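Local coordinates for protein phosphatidylserine synthase (Haemophilus influenzae, PDB 3HSI) that is a phosphatidylserine synthase of the phospholipase D superfamily, an enzyme of phospholipid metabolism built on mixed alpha/beta folds, at residues Q28-G33 with Y175-H180; G129-T134 with F198-P203; G298-I303 with S348-V353. All coordinates share one frame; numbering follows the deposited sequence.

Contact 1 (Q28-G33 with Y175-H180); sequences QIEFLG and YQKITH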
loop_
_atom_site.group_PDB
_atom_site.type_symbol
_atom_site.label_atom_id
_atom_site.label_comp_id
_atom_site.label_asym_id
_atom_site.label_seq_id
_atom_site.Cartn_x
_atom_site.Cartn_y
_atom_site.Cartn_z
ATOM N N GLN C 28 6.336 10.754 -39.255
ATOM C CA GLN C 28 6.591 9.464 -38.620
ATOM C C GLN C 28 5.548 9.148 -37.561
ATOM O O GLN C 28 5.567 8.058 -37.023
ATOM C CB GLN C 28 7.980 9.403 -37.977
ATOM C CG GLN C 28 9.165 9.466 -38.934
ATOM C CD GLN C 28 10.505 9.544 -38.187
ATOM O OE1 GLN C 28 10.740 10.438 -37.340
ATOM N NE2 GLN C 28 11.388 8.597 -38.491
ATOM N N ILE C 29 4.659 10.097 -37.255
ATOM C CA ILE C 29 3.616 9.878 -36.231
ATOM C C ILE C 29 2.225 9.979 -36.828
ATOM O O ILE C 29 1.947 10.901 -37.587
ATOM C CB ILE C 29 3.673 10.924 -35.058
ATOM C CG1 ILE C 29 5.094 11.199 -34.660
ATOM C CG2 ILE C 29 2.923 10.413 -33.818
ATOM C CD1 ILE C 29 5.432 12.670 -34.645
ATOM N N GLU C 30 1.357 9.040 -36.453
ATOM C CA GLU C 30 -0.088 9.098 -36.749
ATOM C C GLU C 30 -0.882 8.874 -35.464
ATOM O O GLU C 30 -0.602 7.937 -34.716
ATOM C CB GLU C 30 -0.504 8.023 -37.754
ATOM C CG GLU C 30 0.198 8.126 -39.095
ATOM C CD GLU C 30 -0.216 7.025 -40.065
ATOM O OE1 GLU C 30 -1.289 6.401 -39.856
ATOM O OE2 GLU C 30 0.531 6.793 -41.047
ATOM N N PHE C 31 -1.867 9.728 -35.221
ATOM C CA PHE C 31 -2.876 9.509 -34.174
ATOM C C PHE C 31 -4.043 8.800 -34.884
ATOM O O PHE C 31 -4.640 9.379 -35.776
ATOM C CB PHE C 31 -3.377 10.847 -33.610
ATOM C CG PHE C 31 -2.335 11.640 -32.875
ATOM C CD1 PHE C 31 -1.580 12.604 -33.531
ATOM C CD2 PHE C 31 -2.109 11.429 -31.507
ATOM C CE1 PHE C 31 -0.609 13.341 -32.860
ATOM C CE2 PHE C 31 -1.129 12.152 -30.818
ATOM C CZ PHE C 31 -0.377 13.112 -31.504
ATOM N N LEU C 32 -4.323 7.551 -34.518
ATOM C CA LEU C 32 -5.455 6.771 -35.061
ATOM C C LEU C 32 -6.767 7.301 -34.494
ATOM O O LEU C 32 -6.775 7.904 -33.425
ATOM C CB LEU C 32 -5.307 5.274 -34.714
ATOM C CG LEU C 32 -3.969 4.573 -34.980
ATOM C CD1 LEU C 32 -4.113 3.065 -34.718
ATOM C CD2 LEU C 32 -3.434 4.828 -36.397
ATOM N N GLY C 33 -7.869 7.071 -35.197
ATOM C CA GLY C 33 -9.137 7.725 -34.851
ATOM C C GLY C 33 -10.057 6.959 -33.904
ATOM O O GLY C 33 -10.860 7.564 -33.200
ATOM N N TYR C 175 -4.590 6.093 -29.562
ATOM C CA TYR C 175 -3.679 5.180 -30.251
ATOM C C TYR C 175 -2.719 5.988 -31.089
ATOM O O TYR C 175 -3.147 6.785 -31.929
ATOM C CB TYR C 175 -4.464 4.197 -31.166
ATOM C CG TYR C 175 -5.830 3.847 -30.608
ATOM C CD1 TYR C 175 -6.003 2.764 -29.751
ATOM C CD2 TYR C 175 -6.934 4.644 -30.886
ATOM C CE1 TYR C 175 -7.251 2.450 -29.237
ATOM C CE2 TYR C 175 -8.190 4.351 -30.358
ATOM C CZ TYR C 175 -8.342 3.269 -29.530
ATOM O OH TYR C 175 -9.588 3.020 -29.003
ATOM N N GLN C 176 -1.423 5.787 -30.864
ATOM C CA GLN C 176 -0.422 6.475 -31.658
ATOM C C GLN C 176 0.534 5.497 -32.304
ATOM O O GLN C 176 1.104 4.624 -31.643
ATOM C CB GLN C 176 0.350 7.490 -30.836
ATOM C CG GLN C 176 -0.499 8.626 -30.384
ATOM C CD GLN C 176 -1.265 8.279 -29.133
ATOM O OE1 GLN C 176 -0.834 7.428 -28.351
ATOM N NE2 GLN C 176 -2.411 8.922 -28.936
ATOM N N LYS C 177 0.702 5.665 -33.603
ATOM C CA LYS C 177 1.648 4.878 -34.363
ATOM C C LYS C 177 2.887 5.730 -34.687
ATOM O O LYS C 177 2.778 6.808 -35.281
ATOM C CB LYS C 177 0.991 4.344 -35.653
ATOM C CG LYS C 177 1.650 3.073 -36.141
ATOM C CD LYS C 177 1.835 3.048 -37.616
ATOM C CE LYS C 177 0.567 3.162 -38.355
ATOM N NZ LYS C 177 0.825 2.735 -39.755
ATOM N N ILE C 178 4.052 5.267 -34.227
ATOM C CA ILE C 178 5.311 5.944 -34.480
ATOM C C ILE C 178 6.314 5.005 -35.136
ATOM O O ILE C 178 6.754 4.007 -34.551
ATOM C CB ILE C 178 5.938 6.561 -33.196
ATOM C CG1 ILE C 178 4.973 7.529 -32.535
ATOM C CG2 ILE C 178 7.218 7.309 -33.537
ATOM C CD1 ILE C 178 5.073 7.523 -31.000
ATOM N N THR C 179 6.639 5.339 -36.367
ATOM C CA THR C 179 7.636 4.645 -37.145
ATOM C C THR C 179 9.011 5.291 -36.898
ATOM O O THR C 179 9.331 6.329 -37.466
ATOM C CB THR C 179 7.276 4.724 -38.627
ATOM O OG1 THR C 179 5.985 4.105 -38.827
ATOM C CG2 THR C 179 8.303 3.978 -39.443
ATOM N N HIS C 180 9.805 4.686 -36.017
ATOM C CA HIS C 180 11.077 5.264 -35.599
ATOM C C HIS C 180 11.972 4.173 -35.011
ATOM O O HIS C 180 11.782 3.728 -33.859
ATOM C CB HIS C 180 10.847 6.363 -34.552
ATOM C CG HIS C 180 12.018 7.271 -34.365
ATOM N ND1 HIS C 180 13.312 6.809 -34.266
ATOM C CD2 HIS C 180 12.091 8.622 -34.278
ATOM C CE1 HIS C 180 14.136 7.834 -34.125
ATOM N NE2 HIS C 180 13.419 8.947 -34.128
HETATM O O HOH W 1 3.495 6.240 -37.862
HETATM O O HOH W 2 -6.168 8.274 -30.875
#
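Phe-31 and Gln-176 meet at a slant on one face of an antiparallel strand pair. Chi1 of Gln-176 (-67°) sets CG beside its backbone N and 3.4 Å from Phe-31 CD2. The bend at chi2 (83°) then turns the amide 74° from the ring plane, with NE2 3.6 Å from CD2 and weakly bonded to Glu-411 of helix 405-415. On the same face Ile-29 and Ile-178 run alongside in one direction, Ile-29 CG2 3.8 Å from Ile-178 CG1. Glu-30 and Lys-177 flank each other on the other face; Glu-30 OE1 to Lys-177 NZ, 4.2 Å, is too long for a salt bridge, and NZ binds Gln-41 of helix 35-48. Strand 29-31 pairs with one edge of strand 171-179, whose other edge pairs with strand 151-155 in the mixed sheet. Glu-30 N donates to Lys-177 O, and Lys-177 N reaches Glu-30 O at 2.8 Å. Thr-179 N to Gln-28 O and Leu-32 N to Tyr-175 O continue the ladder. One water donates to Leu-32 O and accepts from Tyr-175 N; another donates to Gln-28 O and, weakly, to Lys-177 O. Leu-32 lies roughly perpendicular to Tyr-175, whose ring stacks with Phe-38. Extended Gln-28 runs past Thr-179 O, CB 3.4 Å from it; NE2, at 3.2 Å, is too poorly angled to bond, and OE1 binds Gln-25 N. His-180, N-cap of helix 181-195, holds Ala-23 O with NE2 and, weakly, Glu-182 N with ND1.

Contact 2 (G129-T134 with F198-P203); sequences GVPINT and FSAVYP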
loop_
_atom_site.group_PDB
_atom_site.type_symbol
_atom_site.label_atom_id
_atom_site.label_comp_id
_atom_site.label_asym_id
_atom_site.label_seq_id
_atom_site.Cartn_x
_atom_site.Cartn_y
_atom_site.Cartn_z
ATOM N N GLY C 129 4.401 -13.649 -17.937
ATOM C CA GLY C 129 3.678 -12.950 -16.870
ATOM C C GLY C 129 4.629 -12.149 -15.986
ATOM O O GLY C 129 5.604 -12.689 -15.453
ATOM N N VAL C 130 4.367 -10.848 -15.878
ATOM C CA VAL C 130 5.232 -9.959 -15.100
ATOM C C VAL C 130 4.515 -9.609 -13.793
ATOM O O VAL C 130 3.465 -9.001 -13.820
ATOM C CB VAL C 130 5.507 -8.650 -15.877
ATOM C CG1 VAL C 130 6.303 -7.672 -15.035
ATOM C CG2 VAL C 130 6.171 -8.931 -17.222
ATOM N N PRO C 131 5.079 -9.979 -12.645
ATOM C CA PRO C 131 4.453 -9.564 -11.374
ATOM C C PRO C 131 5.090 -8.298 -10.774
ATOM O O PRO C 131 6.264 -8.315 -10.363
ATOM C CB PRO C 131 4.704 -10.755 -10.470
ATOM C CG PRO C 131 6.011 -11.427 -11.056
ATOM C CD PRO C 131 6.279 -10.820 -12.422
ATOM N N ILE C 132 4.302 -7.229 -10.675
ATOM C CA ILE C 132 4.791 -5.933 -10.216
ATOM C C ILE C 132 4.741 -5.843 -8.682
ATOM O O ILE C 132 5.329 -4.943 -8.070
ATOM C CB ILE C 132 4.014 -4.807 -10.902
ATOM C CG1 ILE C 132 4.368 -4.786 -12.407
ATOM C CG2 ILE C 132 4.274 -3.449 -10.244
ATOM C CD1 ILE C 132 5.896 -4.725 -12.677
ATOM N N ASN C 133 4.048 -6.777 -8.063
ATOM C CA ASN C 133 4.070 -6.890 -6.607
ATOM C C ASN C 133 3.580 -8.280 -6.294
ATOM O O ASN C 133 3.148 -8.991 -7.207
ATOM C CB ASN C 133 3.198 -5.827 -5.919
ATOM C CG ASN C 133 3.787 -5.377 -4.592
ATOM O OD1 ASN C 133 4.381 -6.171 -3.860
ATOM N ND2 ASN C 133 3.635 -4.107 -4.278
ATOM N N THR C 134 3.625 -8.640 -5.019
ATOM C CA THR C 134 3.321 -9.994 -4.553
ATOM C C THR C 134 1.818 -10.277 -4.539
ATOM O O THR C 134 1.400 -11.434 -4.491
ATOM C CB THR C 134 3.900 -10.243 -3.140
ATOM O OG1 THR C 134 3.303 -9.332 -2.222
ATOM C CG2 THR C 134 5.411 -10.057 -3.101
ATOM N N PHE C 198 14.065 -12.996 -15.486
ATOM C CA PHE C 198 13.550 -14.335 -15.299
ATOM C C PHE C 198 13.649 -14.905 -13.878
ATOM O O PHE C 198 13.174 -15.987 -13.617
ATOM C CB PHE C 198 14.105 -15.296 -16.375
ATOM C CG PHE C 198 13.637 -14.943 -17.775
ATOM C CD1 PHE C 198 12.296 -15.067 -18.125
ATOM C CD2 PHE C 198 14.538 -14.471 -18.740
ATOM C CE1 PHE C 198 11.855 -14.725 -19.442
ATOM C CE2 PHE C 198 14.114 -14.130 -20.023
ATOM C CZ PHE C 198 12.772 -14.264 -20.373
ATOM N N SER C 199 14.227 -14.176 -12.937
ATOM C CA SER C 199 14.048 -14.639 -11.558
ATOM C C SER C 199 12.626 -14.362 -11.069
ATOM O O SER C 199 12.209 -14.966 -10.096
ATOM C CB SER C 199 15.087 -14.053 -10.613
ATOM O OG SER C 199 14.966 -12.661 -10.639
ATOM N N ALA C 200 11.871 -13.489 -11.752
ATOM C CA ALA C 200 10.495 -13.153 -11.309
ATOM C C ALA C 200 9.454 -13.326 -12.368
ATOM O O ALA C 200 8.296 -13.538 -12.047
ATOM C CB ALA C 200 10.411 -11.742 -10.770
ATOM N N VAL C 201 9.867 -13.187 -13.628
ATOM C CA VAL C 201 8.988 -13.264 -14.792
ATOM C C VAL C 201 8.952 -14.707 -15.326
ATOM O O VAL C 201 10.005 -15.308 -15.562
ATOM C CB VAL C 201 9.477 -12.266 -15.838
ATOM C CG1 VAL C 201 8.740 -12.410 -17.165
ATOM C CG2 VAL C 201 9.338 -10.826 -15.265
ATOM N N TYR C 202 7.755 -15.274 -15.461
ATOM C CA TYR C 202 7.578 -16.654 -15.905
ATOM C C TYR C 202 6.681 -16.753 -17.113
ATOM O O TYR C 202 5.746 -15.952 -17.242
ATOM C CB TYR C 202 6.987 -17.505 -14.786
ATOM C CG TYR C 202 7.975 -17.715 -13.672
ATOM C CD1 TYR C 202 8.808 -18.826 -13.677
ATOM C CD2 TYR C 202 8.114 -16.775 -12.639
ATOM C CE1 TYR C 202 9.748 -19.009 -12.679
ATOM C CE2 TYR C 202 9.054 -16.952 -11.642
ATOM C CZ TYR C 202 9.856 -18.073 -11.665
ATOM O OH TYR C 202 10.790 -18.294 -10.682
ATOM N N PRO C 203 6.960 -17.732 -18.003
ATOM C CA PRO C 203 6.095 -17.972 -19.152
ATOM C C PRO C 203 4.721 -18.411 -18.659
ATOM O O PRO C 203 4.626 -19.203 -17.727
ATOM C CB PRO C 203 6.787 -19.130 -19.905
ATOM C CG PRO C 203 7.692 -19.757 -18.911
ATOM C CD PRO C 203 8.089 -18.684 -17.952
#
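A short antiparallel bridge ties the end of strand 127-130 to strand 202-203 in the mixed sheet of this phospholipase D-like protein. Gly-129 and Tyr-202 form a hydrogen-bonded pair whose two bonds are unequal. Gly-129 N points almost straight at Tyr-202 O, at 2.8 Å and 174°, in the carbonyl plane; the return bond from Tyr-202 N to Gly-129 O is weak at 3.4 Å. The CA of Val-201 also approaches Gly-129 O, and CG1 of Val-201, anti to its backbone N, lies 3.6 Å from that oxygen. Val-130 and Val-201 run alongside in the same direction and meet loosely through their CG2 methyls at 4.2 Å. Next to them the Pro-131 ring brings CG to 3.3 Å from Ala-200 O, with CD almost as near, so the ring meets the peptide oxygen more closely than it meets the Ala-200 methyl. Helix 216-229 covers this corner, Tyr-222 touching Val-130 and Ala-200, and Ile-219 touching Pro-131. Val-130 also bonds through its backbone to Ile-89 and Trp-91, placing strand 127-130 between strands 84-90 and 202-203.

Contact 3 (G298-I303 with S348-V353); sequences GKRVEI and SGQLVV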
loop_
_atom_site.group_PDB
_atom_site.type_symbol
_atom_site.label_atom_id
_atom_site.label_comp_id
_atom_site.label_asym_id
_atom_site.label_seq_id
_atom_site.Cartn_x
_atom_site.Cartn_y
_atom_site.Cartn_z
ATOM N N GLY C 298 -5.016 31.985 -13.157
ATOM C CA GLY C 298 -5.544 32.378 -14.462
ATOM C C GLY C 298 -5.296 31.453 -15.646
ATOM O O GLY C 298 -5.674 31.788 -16.775
ATOM N N LYS C 299 -4.707 30.285 -15.424
ATOM C CA LYS C 299 -4.498 29.385 -16.564
ATOM C C LYS C 299 -5.812 28.678 -16.857
ATOM O O LYS C 299 -6.665 28.563 -15.977
ATOM C CB LYS C 299 -3.379 28.366 -16.319
ATOM C CG LYS C 299 -2.206 28.827 -15.445
ATOM C CD LYS C 299 -1.582 30.096 -15.950
ATOM C CE LYS C 299 -0.183 30.294 -15.419
ATOM N NZ LYS C 299 0.399 31.295 -16.342
ATOM N N ARG C 300 -5.987 28.221 -18.088
ATOM C CA ARG C 300 -7.169 27.449 -18.429
ATOM C C ARG C 300 -6.911 25.958 -18.225
ATOM O O ARG C 300 -5.777 25.486 -18.405
ATOM C CB ARG C 300 -7.551 27.680 -19.891
ATOM C CG ARG C 300 -7.635 29.142 -20.268
ATOM C CD ARG C 300 -8.807 29.807 -19.634
ATOM N NE ARG C 300 -8.965 31.187 -20.065
ATOM C CZ ARG C 300 -8.838 32.245 -19.270
ATOM N NH1 ARG C 300 -8.544 32.100 -17.979
ATOM N NH2 ARG C 300 -9.022 33.463 -19.760
ATOM N N VAL C 301 -7.978 25.232 -17.893
ATOM C CA VAL C 301 -7.908 23.805 -17.644
ATOM C C VAL C 301 -9.137 23.155 -18.247
ATOM O O VAL C 301 -10.271 23.604 -18.026
ATOM C CB VAL C 301 -7.877 23.452 -16.105
ATOM C CG1 VAL C 301 -7.856 21.901 -15.905
ATOM C CG2 VAL C 301 -6.701 24.146 -15.399
ATOM N N GLU C 302 -8.895 22.097 -19.006
ATOM C CA GLU C 302 -9.961 21.317 -19.572
ATOM C C GLU C 302 -9.814 19.869 -19.073
ATOM O O GLU C 302 -8.773 19.273 -19.205
ATOM C CB GLU C 302 -9.884 21.389 -21.110
ATOM C CG GLU C 302 -10.939 20.550 -21.793
ATOM C CD GLU C 302 -10.829 20.554 -23.313
ATOM O OE1 GLU C 302 -9.935 21.255 -23.869
ATOM O OE2 GLU C 302 -11.661 19.867 -23.963
ATOM N N ILE C 303 -10.871 19.301 -18.514
ATOM C CA ILE C 303 -10.802 17.929 -18.034
ATOM C C ILE C 303 -11.883 17.134 -18.719
ATOM O O ILE C 303 -13.046 17.564 -18.770
ATOM C CB ILE C 303 -10.969 17.864 -16.495
ATOM C CG1 ILE C 303 -9.896 18.744 -15.822
ATOM C CG2 ILE C 303 -10.912 16.388 -16.030
ATOM C CD1 ILE C 303 -10.071 18.957 -14.275
ATOM N N SER C 348 -16.938 31.127 -15.655
ATOM C CA SER C 348 -16.233 32.035 -16.527
ATOM C C SER C 348 -15.641 31.278 -17.738
ATOM O O SER C 348 -15.115 31.895 -18.650
ATOM C CB SER C 348 -15.136 32.734 -15.746
ATOM O OG SER C 348 -14.108 31.791 -15.466
ATOM N N GLY C 349 -15.710 29.945 -17.725
ATOM C CA GLY C 349 -15.138 29.137 -18.813
ATOM C C GLY C 349 -13.640 28.937 -18.654
ATOM O O GLY C 349 -12.960 28.390 -19.545
ATOM N N GLN C 350 -13.106 29.364 -17.513
ATOM C CA GLN C 350 -11.700 29.141 -17.232
ATOM C C GLN C 350 -11.425 27.641 -17.059
ATOM O O GLN C 350 -10.373 27.146 -17.457
ATOM C CB GLN C 350 -11.249 29.932 -15.993
ATOM C CG GLN C 350 -9.716 29.978 -15.853
ATOM C CD GLN C 350 -9.264 30.490 -14.502
ATOM O OE1 GLN C 350 -10.037 31.127 -13.774
ATOM N NE2 GLN C 350 -8.018 30.186 -14.141
ATOM N N LEU C 351 -12.362 26.946 -16.417
ATOM C CA LEU C 351 -12.315 25.491 -16.293
ATOM C C LEU C 351 -13.416 24.914 -17.145
ATOM O O LEU C 351 -14.575 25.317 -17.039
ATOM C CB LEU C 351 -12.504 25.057 -14.834
ATOM C CG LEU C 351 -12.760 23.583 -14.479
ATOM C CD1 LEU C 351 -11.571 22.680 -14.846
ATOM C CD2 LEU C 351 -12.995 23.437 -12.974
ATOM N N VAL C 352 -13.038 23.987 -18.006
ATOM C CA VAL C 352 -13.962 23.285 -18.871
ATOM C C VAL C 352 -13.992 21.823 -18.425
ATOM O O VAL C 352 -12.955 21.165 -18.336
ATOM C CB VAL C 352 -13.551 23.406 -20.368
ATOM C CG1 VAL C 352 -14.389 22.453 -21.260
ATOM C CG2 VAL C 352 -13.764 24.866 -20.851
ATOM N N VAL C 353 -15.177 21.326 -18.113
ATOM C CA VAL C 353 -15.308 19.950 -17.699
ATOM C C VAL C 353 -16.180 19.324 -18.751
ATOM O O VAL C 353 -17.272 19.815 -19.006
ATOM C CB VAL C 353 -15.934 19.828 -16.284
ATOM C CG1 VAL C 353 -16.309 18.356 -15.965
ATOM C CG2 VAL C 353 -14.964 20.352 -15.239
#
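Gln-350 reaches across from just before strand 351-356 to the loop that leads into strand 300-306. Its CB lies 4.0 Å from Arg-300 NH1. CG, anti to the backbone N (chi1 -167°), comes nearer, 3.2 Å from the same NH1, and the guanidinium and amide planes stand 63° apart where the two side chains cross roughly perpendicular. CD runs past Lys-299 O, and NE2 ends on that oxygen at 2.8 Å and 169°, approaching from above the carbonyl plane; NE2 also bonds Leu-295 O in the last turn of helix 285-296, which closes in a Schellman motif with Gly-298 at positive phi. Beyond the glutamine the two strands run parallel, joined through helices 327-341 and 343-348 in a beta-alpha-beta crossover of the PLD-like domain: Val-301 N binds Gln-350 O, Val-352 N binds Val-301 O, and Ile-303 N binds Val-352 O. Leu-351 CD1 sits 3.9 Å from Val-301 CG1 and 4.1 Å from Ile-303 CD1. The face with these three residues is apolar; on the other, salt bridges to Arg-416 and Arg-354 probably keep buried Glu-302 ionised, while Gln-350 NE2 satisfies two carbonyl oxygens at the helix end.

Contacts 1 and 2 belong to the same mixed sheet, at places whose centres lie 30 Å apart, and their segments alternate along the chain; contact 3 lies in the other mixed sheet and opens after both have closed. Both pairings of the shared sheet are antiparallel, whereas that of contact 3 is parallel. Contact 2 is the buried one, small, mostly backbone and apolar, held by one good bond and one weak. Contacts 1 and 3 are partly buried, with fuller backbone ladders and polar or charged side chains as well as apolar ones: two waters bridge the strands of contact 1, one of them weakly on one side, and in contact 3 a glutamine amide ties the lead-in of strand 351-356 to the end of helix 285-296.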